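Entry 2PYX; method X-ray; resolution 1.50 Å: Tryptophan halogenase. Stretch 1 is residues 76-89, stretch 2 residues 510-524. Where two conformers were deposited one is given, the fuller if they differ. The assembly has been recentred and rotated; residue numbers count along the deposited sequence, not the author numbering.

Stretch 1 (76-89) DENDFIRQCDASFK
Stretch 2, residues 510-524: TNRELLDKVAQYGFP

A short helix and the strand after it pack across a C-terminal helix and its tail, through an apolar centre bordered by side-chain-to-backbone hydrogen bonds. Stretch 1 is helix 77-83, a turn, then strand 87-89. Asp85 has positive phi (phi/psi 50/49). Stretch 2 is helix 511-520 followed by a loop; Tyr521 (phi/psi -122/-41) leaves helical geometry, and Gly522 (91/156) and Phe523 (-71/147) carry the chain on. The helix axes approach to 9.8 Å, with 113° between their directions. The strand passes the second helix at 9.3 Å and 134°. CA atoms pair Asn78 with Gly522 (5.6 Å), Arg82 with Ala519 (6.4 Å), Ser87 with Leu515 (7.5 Å) and Phe88 with Asn511 (7.4 Å).

Both helices are N-capped. Asp76 (chi1 t) accepts from Asp79 N at OD1, 3.1 Å. Thr510 OG1 (chi1 p) accepts from Glu513 N, 3.2 Å.

Asn78 (chi1 m, chi2 -45°) grips the tail with both ends of its amide. Asn78 OD1 accepts from Phe523 N at 2.8 Å, and Asn78 ND2 donates to Phe523 O at 3.0 Å. The CA-to-CB bond of Arg82 (m, t, t, chi4 163°) is sideways, but its end reaches the helix C-terminus. Arg82 NE and Arg82 NH2 both donate to Val518 O, at 3.1 and 2.8 Å. This carbonyl lies near the guanidinium plane. Gly522 has no CB; one would clash with Asn78 ND2 and Arg82 NH2.

The apolar centre buries carbon against carbon, the usual hydrophobic pairing. Ile81 (m, t) places CG2 3.8 Å from Leu515 CD2 and 4.0 Å from Val518 CG1. Ile81 CD1 lies 3.9 Å from Phe523 CE2. The CA-to-CB bond of Phe88 (m, chi2 -74°) points toward stretch 2. Phe88 CE2 is 3.6 Å from both Leu514 CD2 and Leu515 CD2. Phe88 CZ meets Phe523 CZ at 3.6 Å, at the edge of the Phe523 ring (m, chi2 -67°). The O of water 1 lies 3.0 Å from Phe88 O and 2.8 Å from Asn511 OD1.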

ATOM      1  N   ASP A  76     -11.798  -5.704  15.879  1.00 12.66           N
ATOM      2  CA  ASP A  76     -12.842  -6.555  15.325  1.00 15.04           C
ATOM      3  C   ASP A  76     -13.149  -6.081  13.890  1.00 13.15           C
ATOM      4  O   ASP A  76     -13.292  -4.887  13.642  1.00 14.63           O
ATOM      5  CB  ASP A  76     -14.060  -6.452  16.251  1.00 15.35           C
ATOM      6  CG  ASP A  76     -15.268  -7.204  15.744  1.00 17.64           C
ATOM      7  OD1 ASP A  76     -15.893  -6.760  14.748  1.00 18.36           O
ATOM      8  OD2 ASP A  76     -15.627  -8.221  16.383  1.00 18.67           O
ATOM      9  N   GLU A  77     -13.250  -7.017  12.944  1.00 14.42           N
ATOM     10  CA  GLU A  77     -13.414  -6.647  11.548  1.00 13.05           C
ATOM     11  C   GLU A  77     -14.711  -5.915  11.318  1.00 13.66           C
ATOM     12  O   GLU A  77     -14.792  -4.998  10.491  1.00 14.24           O
ATOM     13  CB  GLU A  77     -13.337  -7.847  10.599  1.00 12.31           C
ATOM     14  CG  GLU A  77     -13.133  -7.358   9.151  1.00 13.19           C
ATOM     15  CD  GLU A  77     -12.971  -8.467   8.115  1.00 14.60           C
ATOM     16  OE1 GLU A  77     -13.437  -9.606   8.333  1.00 13.32           O
ATOM     17  OE2 GLU A  77     -12.346  -8.223   7.044  1.00 13.11           O
ATOM     18  N   ASN A  78     -15.773  -6.342  12.006  1.00 13.44           N
ATOM     19  CA  ASN A  78     -17.049  -5.641  11.827  1.00 14.69           C
ATOM     20  C   ASN A  78     -16.951  -4.190  12.308  1.00 14.66           C
ATOM     21  O   ASN A  78     -17.416  -3.267  11.626  1.00 16.51           O
ATOM     22  CB  ASN A  78     -18.194  -6.380  12.525  1.00 16.07           C
ATOM     23  CG  ASN A  78     -18.345  -7.804  12.028  1.00 14.80           C
ATOM     24  OD1 ASN A  78     -18.305  -8.058  10.820  1.00 16.05           O
ATOM     25  ND2 ASN A  78     -18.548  -8.746  12.961  1.00 18.43           N
ATOM     26  N   ASP A  79     -16.351  -3.999  13.478  1.00 13.99           N
ATOM     27  CA  ASP A  79     -16.133  -2.665  14.027  1.00 14.51           C
ATOM     28  C   ASP A  79     -15.326  -1.806  13.038  1.00 15.66           C
ATOM     29  O   ASP A  79     -15.658  -0.672  12.770  1.00 15.04           O
ATOM     30  CB  ASP A  79     -15.354  -2.746  15.353  1.00 15.54           C
ATOM     31  CG  ASP A  79     -16.168  -3.304  16.506  1.00 19.56           C
ATOM     32  OD1 ASP A  79     -17.405  -3.435  16.411  1.00 18.97           O
ATOM     33  OD2 ASP A  79     -15.549  -3.588  17.550  1.00 21.73           O
ATOM     34  N   PHE A  80     -14.236  -2.364  12.512  1.00 14.45           N
ATOM     35  CA  PHE A  80     -13.414  -1.659  11.530  1.00 14.17           C
ATOM     36  C   PHE A  80     -14.218  -1.216  10.305  1.00 13.49           C
ATOM     37  O   PHE A  80     -14.190  -0.050   9.881  1.00 13.62           O
ATOM     38  CB  PHE A  80     -12.222  -2.554  11.115  1.00 13.43           C
ATOM     39  CG  PHE A  80     -11.456  -2.024   9.934  1.00 11.64           C
ATOM     40  CD1 PHE A  80     -10.583  -0.950  10.072  1.00 12.84           C
ATOM     41  CD2 PHE A  80     -11.614  -2.583   8.667  1.00 11.17           C
ATOM     42  CE1 PHE A  80      -9.914  -0.435   8.976  1.00 13.09           C
ATOM     43  CE2 PHE A  80     -10.946  -2.074   7.583  1.00 12.29           C
ATOM     44  CZ  PHE A  80     -10.085  -1.004   7.723  1.00 11.62           C
ATOM     45  N   ILE A  81     -14.915  -2.168   9.693  1.00 12.40           N
ATOM     46  CA  ILE A  81     -15.670  -1.894   8.474  1.00 13.95           C
ATOM     47  C   ILE A  81     -16.734  -0.825   8.720  1.00 15.96           C
ATOM     48  O   ILE A  81     -16.899   0.110   7.929  1.00 15.59           O
ATOM     49  CB  ILE A  81     -16.292  -3.204   7.891  1.00 15.06           C
ATOM     50  CG1 ILE A  81     -15.181  -4.088   7.342  1.00 15.07           C
ATOM     51  CG2 ILE A  81     -17.327  -2.907   6.799  1.00 17.60           C
ATOM     52  CD1 ILE A  81     -15.639  -5.477   6.904  1.00 16.43           C
ATOM     53  N   ARG A  82     -17.429  -0.960   9.849  1.00 14.29           N
ATOM     54  CA  ARG A  82     -18.516  -0.062  10.166  1.00 17.65           C
ATOM     55  C   ARG A  82     -17.992   1.332  10.458  1.00 18.22           C
ATOM     56  O   ARG A  82     -18.556   2.305   9.986  1.00 20.88           O
ATOM     57  CB  ARG A  82     -19.303  -0.611  11.353  1.00 15.90           C
ATOM     58  CG  ARG A  82     -20.118  -1.918  11.015  1.00 23.21           C
ATOM     59  CD  ARG A  82     -20.600  -2.655  12.261  1.00 25.11           C
ATOM     60  NE  ARG A  82     -21.315  -3.915  11.974  1.00 30.10           N
ATOM     61  CZ  ARG A  82     -21.526  -4.877  12.879  1.00 28.82           C
ATOM     62  NH1 ARG A  82     -21.075  -4.740  14.123  1.00 36.52           N
ATOM     63  NH2 ARG A  82     -22.186  -5.985  12.562  1.00 26.99           N
ATOM     64  N   GLN A  83     -16.912   1.432  11.216  1.00 15.33           N
ATOM     65  CA  GLN A  83     -16.428   2.729  11.709  1.00 16.56           C
ATOM     66  C   GLN A  83     -15.519   3.493  10.738  1.00 16.48           C
ATOM     67  O   GLN A  83     -15.342   4.710  10.858  1.00 17.56           O
ATOM     68  CB  GLN A  83     -15.767   2.537  13.071  1.00 18.76           C
ATOM     69  CG  GLN A  83     -16.795   2.106  14.117  1.00 24.38           C
ATOM     70  CD  GLN A  83     -16.166   1.676  15.430  1.00 27.74           C
ATOM     71  OE1 GLN A  83     -15.167   2.243  15.865  1.00 32.37           O
ATOM     72  NE2 GLN A  83     -16.750   0.657  16.063  1.00 32.36           N
ATOM     73  N   CYS A  84     -14.924   2.782   9.776  1.00 14.62           N
ATOM     74  CA  CYS A  84     -13.928   3.391   8.898  1.00 14.67           C
ATOM     75  C   CYS A  84     -14.402   3.553   7.456  1.00 15.48           C
ATOM     76  O   CYS A  84     -13.577   3.794   6.557  1.00 15.87           O
ATOM     77  CB  CYS A  84     -12.627   2.573   8.951  1.00 16.24           C
ATOM     78  SG  CYS A  84     -12.004   2.469  10.637  1.00 17.05           S
ATOM     79  N   ASP A  85     -15.706   3.399   7.240  1.00 15.81           N
ATOM     80  CA  ASP A  85     -16.301   3.493   5.908  0.50 14.91           C
ATOM     81  C   ASP A  85     -15.540   2.609   4.926  1.00 16.96           C
ATOM     82  O   ASP A  85     -15.172   3.038   3.847  1.00 17.87           O
ATOM     83  CB  ASP A  85     -16.322   4.958   5.436  0.50 15.99           C
ATOM     84  CG  ASP A  85     -17.297   5.205   4.285  0.50 14.44           C
ATOM     85  OD1 ASP A  85     -18.123   4.323   3.983  0.50 15.42           O
ATOM     86  OD2 ASP A  85     -17.242   6.302   3.696  0.50 17.00           O
ATOM     87  N   ALA A  86     -15.320   1.368   5.308  1.00 16.90           N
ATOM     88  CA  ALA A  86     -14.467   0.484   4.517  1.00 16.86           C
ATOM     89  C   ALA A  86     -15.244  -0.399   3.540  1.00 17.81           C
ATOM     90  O   ALA A  86     -16.420  -0.719   3.748  1.00 17.34           O
ATOM     91  CB  ALA A  86     -13.656  -0.391   5.429  1.00 17.34           C
ATOM     92  N   SER A  87     -14.571  -0.747   2.446  1.00 15.65           N
ATOM     93  CA  SER A  87     -15.028  -1.786   1.532  0.50 14.05           C
ATOM     94  C   SER A  87     -13.842  -2.718   1.250  1.00 12.03           C
ATOM     95  O   SER A  87     -12.688  -2.437   1.631  1.00 13.05           O
ATOM     96  CB  SER A  87     -15.581  -1.189   0.232  0.50 14.77           C
ATOM     97  OG  SER A  87     -16.208  -2.180  -0.568  0.50 14.46           O
ATOM     98  N   PHE A  88     -14.108  -3.849   0.586  1.00 12.65           N
ATOM     99  CA  PHE A  88     -13.085  -4.846   0.290  1.00 13.48           C
ATOM    100  C   PHE A  88     -12.383  -4.514  -0.988  1.00 15.76           C
ATOM    101  O   PHE A  88     -13.028  -4.240  -1.988  1.00 19.20           O
ATOM    102  CB  PHE A  88     -13.718  -6.239   0.178  1.00 14.68           C
ATOM    103  CG  PHE A  88     -14.526  -6.604   1.379  1.00 15.84           C
ATOM    104  CD1 PHE A  88     -13.908  -6.958   2.566  1.00 17.44           C
ATOM    105  CD2 PHE A  88     -15.898  -6.536   1.338  1.00 15.22           C
ATOM    106  CE1 PHE A  88     -14.681  -7.259   3.679  1.00 16.78           C
ATOM    107  CE2 PHE A  88     -16.661  -6.820   2.454  1.00 19.44           C
ATOM    108  CZ  PHE A  88     -16.051  -7.178   3.611  1.00 17.46           C
ATOM    109  N   LYS A  89     -11.053  -4.609  -0.962  1.00 10.32           N
ATOM    110  CA  LYS A  89     -10.218  -4.372  -2.146  1.00  9.66           C
ATOM    111  C   LYS A  89      -9.516  -5.681  -2.514  1.00 10.47           C
ATOM    112  O   LYS A  89      -8.823  -6.254  -1.687  1.00 10.87           O
ATOM    113  CB  LYS A  89      -9.173  -3.307  -1.824  1.00 13.43           C
ATOM    114  CG  LYS A  89      -8.128  -3.097  -2.898  1.00 11.06           C
ATOM    115  CD  LYS A  89      -7.046  -2.136  -2.453  1.00 11.85           C
ATOM    116  CE  LYS A  89      -5.922  -2.105  -3.450  1.00 12.64           C
ATOM    117  NZ  LYS A  89      -4.767  -1.366  -2.858  1.00 13.91           N
ATOM    118  N   THR A 510     -22.283  -9.717  -4.156  1.00 15.25           N
ATOM    119  CA  THR A 510     -21.718  -8.433  -4.557  1.00 17.12           C
ATOM    120  C   THR A 510     -21.212  -7.692  -3.319  1.00 16.88           C
ATOM    121  O   THR A 510     -21.587  -7.975  -2.178  1.00 16.23           O
ATOM    122  CB  THR A 510     -22.723  -7.537  -5.255  1.00 18.30           C
ATOM    123  OG1 THR A 510     -23.758  -7.172  -4.334  1.00 19.95           O
ATOM    124  CG2 THR A 510     -23.301  -8.201  -6.475  1.00 19.32           C
ATOM    125  N   ASN A 511     -20.346  -6.707  -3.541  1.00 15.27           N
ATOM    126  CA  ASN A 511     -19.821  -5.970  -2.428  1.00 15.83           C
ATOM    127  C   ASN A 511     -20.896  -5.295  -1.617  1.00 15.48           C
ATOM    128  O   ASN A 511     -20.876  -5.411  -0.409  1.00 16.81           O
ATOM    129  CB  ASN A 511     -18.812  -4.943  -2.907  1.00 18.63           C
ATOM    130  CG  ASN A 511     -17.595  -5.597  -3.513  1.00 15.00           C
ATOM    131  OD1 ASN A 511     -16.914  -6.379  -2.845  1.00 16.45           O
ATOM    132  ND2 ASN A 511     -17.323  -5.291  -4.769  1.00 15.40           N
ATOM    133  N   ARG A 512     -21.830  -4.605  -2.270  1.00 17.69           N
ATOM    134  CA  ARG A 512     -22.870  -3.895  -1.529  1.00 20.10           C
ATOM    135  C   ARG A 512     -23.786  -4.879  -0.786  1.00 17.90           C
ATOM    136  O   ARG A 512     -24.106  -4.647   0.375  1.00 19.23           O
ATOM    137  CB  ARG A 512     -23.694  -2.938  -2.402  1.00 22.47           C
ATOM    138  CG  ARG A 512     -24.476  -1.968  -1.504  1.00 23.91           C
ATOM    139  CD  ARG A 512     -25.083  -0.811  -2.239  1.00 32.10           C
ATOM    140  NE  ARG A 512     -24.146   0.157  -2.806  1.00 30.18           N
ATOM    141  CZ  ARG A 512     -23.528   1.130  -2.138  1.00 25.18           C
ATOM    142  NH1 ARG A 512     -23.605   1.233  -0.818  1.00 29.66           N
ATOM    143  NH2 ARG A 512     -22.752   1.975  -2.802  1.00 29.49           N
ATOM    144  N   GLU A 513     -24.191  -5.966  -1.427  1.00 17.14           N
ATOM    145  CA  GLU A 513     -25.066  -6.913  -0.719  1.00 20.10           C
ATOM    146  C   GLU A 513     -24.382  -7.488   0.534  1.00 19.44           C
ATOM    147  O   GLU A 513     -25.022  -7.630   1.579  1.00 19.67           O
ATOM    148  CB  GLU A 513     -25.681  -7.954  -1.673  1.00 23.16           C
ATOM    149  CG  GLU A 513     -25.137  -9.334  -1.723  1.00 26.96           C
ATOM    150  CD  GLU A 513     -25.737 -10.130  -2.880  1.00 28.91           C
ATOM    151  OE1 GLU A 513     -26.982 -10.367  -2.894  1.00 36.19           O
ATOM    152  OE2 GLU A 513     -24.973 -10.541  -3.776  1.00 23.56           O
ATOM    153  N   LEU A 514     -23.065  -7.723   0.455  1.00 17.25           N
ATOM    154  CA  LEU A 514     -22.299  -8.218   1.590  1.00 15.91           C
ATOM    155  C   LEU A 514     -22.174  -7.149   2.679  1.00 16.18           C
ATOM    156  O   LEU A 514     -22.448  -7.416   3.850  1.00 20.96           O
ATOM    157  CB  LEU A 514     -20.914  -8.728   1.136  1.00 16.62           C
ATOM    158  CG  LEU A 514     -20.000  -9.183   2.257  1.00 13.49           C
ATOM    159  CD1 LEU A 514     -20.698 -10.268   3.127  1.00 14.55           C
ATOM    160  CD2 LEU A 514     -18.642  -9.687   1.744  1.00 15.68           C
ATOM    161  N   LEU A 515     -21.768  -5.943   2.292  1.00 15.76           N
ATOM    162  CA  LEU A 515     -21.594  -4.866   3.237  1.00 17.50           C
ATOM    163  C   LEU A 515     -22.906  -4.531   3.941  1.00 17.85           C
ATOM    164  O   LEU A 515     -22.897  -4.210   5.125  1.00 19.11           O
ATOM    165  CB  LEU A 515     -20.979  -3.652   2.543  1.00 17.20           C
ATOM    166  CG  LEU A 515     -19.516  -3.844   2.129  1.00 18.06           C
ATOM    167  CD1 LEU A 515     -19.091  -2.693   1.214  1.00 20.45           C
ATOM    168  CD2 LEU A 515     -18.584  -3.922   3.328  1.00 22.13           C
ATOM    169  N   ASP A 516     -24.035  -4.638   3.237  1.00 18.43           N
ATOM    170  CA  ASP A 516     -25.331  -4.437   3.905  1.00 20.19           C
ATOM    171  C   ASP A 516     -25.523  -5.420   5.066  1.00 19.21           C
ATOM    172  O   ASP A 516     -26.008  -5.043   6.145  1.00 21.58           O
ATOM    173  CB  ASP A 516     -26.479  -4.601   2.918  1.00 21.99           C
ATOM    174  CG  ASP A 516     -26.628  -3.431   1.977  1.00 22.93           C
ATOM    175  OD1 ASP A 516     -26.073  -2.329   2.213  1.00 25.12           O
ATOM    176  OD2 ASP A 516     -27.333  -3.631   0.968  1.00 27.38           O
ATOM    177  N   LYS A 517     -25.174  -6.681   4.853  1.00 18.50           N
ATOM    178  CA  LYS A 517     -25.287  -7.696   5.915  1.00 19.00           C
ATOM    179  C   LYS A 517     -24.201  -7.571   6.978  1.00 18.90           C
ATOM    180  O   LYS A 517     -24.410  -7.918   8.132  1.00 18.16           O
ATOM    181  CB  LYS A 517     -25.342  -9.112   5.332  1.00 19.51           C
ATOM    182  CG  LYS A 517     -26.629  -9.389   4.529  1.00 20.57           C
ATOM    183  CD  LYS A 517     -27.844  -9.487   5.453  1.00 22.85           C
ATOM    184  CE  LYS A 517     -29.156  -9.811   4.694  1.00 22.99           C
ATOM    185  NZ  LYS A 517     -29.536  -8.704   3.789  1.00 21.95           N
ATOM    186  N   VAL A 518     -23.023  -7.095   6.601  1.00 19.25           N
ATOM    187  CA  VAL A 518     -21.994  -6.832   7.603  1.00 18.88           C
ATOM    188  C   VAL A 518     -22.466  -5.736   8.543  1.00 18.79           C
ATOM    189  O   VAL A 518     -22.229  -5.815   9.733  1.00 19.06           O
ATOM    190  CB  VAL A 518     -20.653  -6.419   6.950  1.00 20.14           C
ATOM    191  CG1 VAL A 518     -19.675  -5.906   8.006  1.00 18.53           C
ATOM    192  CG2 VAL A 518     -20.066  -7.590   6.198  1.00 19.56           C
ATOM    193  N   ALA A 519     -23.138  -4.727   7.999  1.00 20.18           N
ATOM    194  CA  ALA A 519     -23.668  -3.622   8.808  1.00 18.98           C
ATOM    195  C   ALA A 519     -24.715  -4.137   9.801  1.00 21.78           C
ATOM    196  O   ALA A 519     -24.724  -3.764  10.981  1.00 26.36           O
ATOM    197  CB  ALA A 519     -24.233  -2.536   7.920  1.00 18.25           C
ATOM    198  N   GLN A 520     -25.572  -5.034   9.326  1.00 23.61           N
ATOM    199  CA  GLN A 520     -26.747  -5.480  10.094  1.00 25.59           C
ATOM    200  C   GLN A 520     -26.451  -6.641  11.054  1.00 25.01           C
ATOM    201  O   GLN A 520     -26.976  -6.693  12.194  1.00 26.50           O
ATOM    202  CB  GLN A 520     -27.846  -5.867   9.103  1.00 25.55           C
ATOM    203  CG  GLN A 520     -29.109  -6.446   9.728  1.00 32.11           C
ATOM    204  CD  GLN A 520     -30.249  -6.614   8.723  1.00 32.65           C
ATOM    205  OE1 GLN A 520     -30.064  -6.490   7.497  1.00 31.39           O
ATOM    206  NE2 GLN A 520     -31.444  -6.902   9.243  1.00 41.72           N
ATOM    207  N   TYR A 521     -25.617  -7.586  10.613  1.00 24.15           N
ATOM    208  CA  TYR A 521     -25.332  -8.786  11.387  1.00 22.57           C
ATOM    209  C   TYR A 521     -23.849  -8.979  11.713  1.00 22.70           C
ATOM    210  O   TYR A 521     -23.504  -9.415  12.812  1.00 23.97           O
ATOM    211  CB  TYR A 521     -25.825 -10.015  10.626  1.00 26.80           C
ATOM    212  CG  TYR A 521     -27.312 -10.050  10.377  1.00 27.93           C
ATOM    213  CD1 TYR A 521     -28.198 -10.386  11.400  1.00 32.13           C
ATOM    214  CD2 TYR A 521     -27.832  -9.780   9.115  1.00 28.99           C
ATOM    215  CE1 TYR A 521     -29.572 -10.439  11.169  1.00 31.33           C
ATOM    216  CE2 TYR A 521     -29.200  -9.826   8.878  1.00 30.62           C
ATOM    217  CZ  TYR A 521     -30.061 -10.156   9.909  1.00 33.09           C
ATOM    218  OH  TYR A 521     -31.423 -10.211   9.679  1.00 29.21           O
ATOM    219  N   GLY A 522     -22.973  -8.710  10.751  1.00 19.36           N
ATOM    220  CA  GLY A 522     -21.546  -8.897  10.982  1.00 18.55           C
ATOM    221  C   GLY A 522     -21.059 -10.290  10.590  1.00 18.24           C
ATOM    222  O   GLY A 522     -21.842 -11.255  10.546  1.00 18.87           O
ATOM    223  N   PHE A 523     -19.754 -10.406  10.282  1.00 17.50           N
ATOM    224  CA  PHE A 523     -19.086 -11.712  10.163  1.00 17.84           C
ATOM    225  C   PHE A 523     -18.931 -12.361  11.536  1.00 18.54           C
ATOM    226  O   PHE A 523     -18.647 -11.672  12.508  1.00 22.08           O
ATOM    227  CB  PHE A 523     -17.657 -11.592   9.615  1.00 19.03           C
ATOM    228  CG  PHE A 523     -17.562 -10.962   8.258  1.00 15.26           C
ATOM    229  CD1 PHE A 523     -18.079 -11.607   7.144  1.00 13.79           C
ATOM    230  CD2 PHE A 523     -16.907  -9.735   8.082  1.00 16.27           C
ATOM    231  CE1 PHE A 523     -18.007 -11.024   5.889  1.00 13.54           C
ATOM    232  CE2 PHE A 523     -16.806  -9.166   6.820  1.00 14.47           C
ATOM    233  CZ  PHE A 523     -17.342  -9.803   5.728  1.00 14.21           C
ATOM    234  N   PRO A 524     -18.989 -13.701  11.605  1.00 21.07           N
ATOM    235  CA  PRO A 524     -18.696 -14.354  12.892  1.00 23.73           C
ATOM    236  C   PRO A 524     -17.226 -14.233  13.302  1.00 27.41           C
ATOM    237  O   PRO A 524     -16.340 -14.098  12.450  1.00 26.87           O
ATOM    238  CB  PRO A 524     -19.032 -15.813  12.627  1.00 22.66           C
ATOM    239  CG  PRO A 524     -18.839 -15.993  11.163  1.00 23.89           C
ATOM    240  CD  PRO A 524     -19.256 -14.675  10.536  1.00 20.15           C
TER
HETATM  241  O   HOH W   1     -14.203  -6.704  -3.313  1.00 13.14           O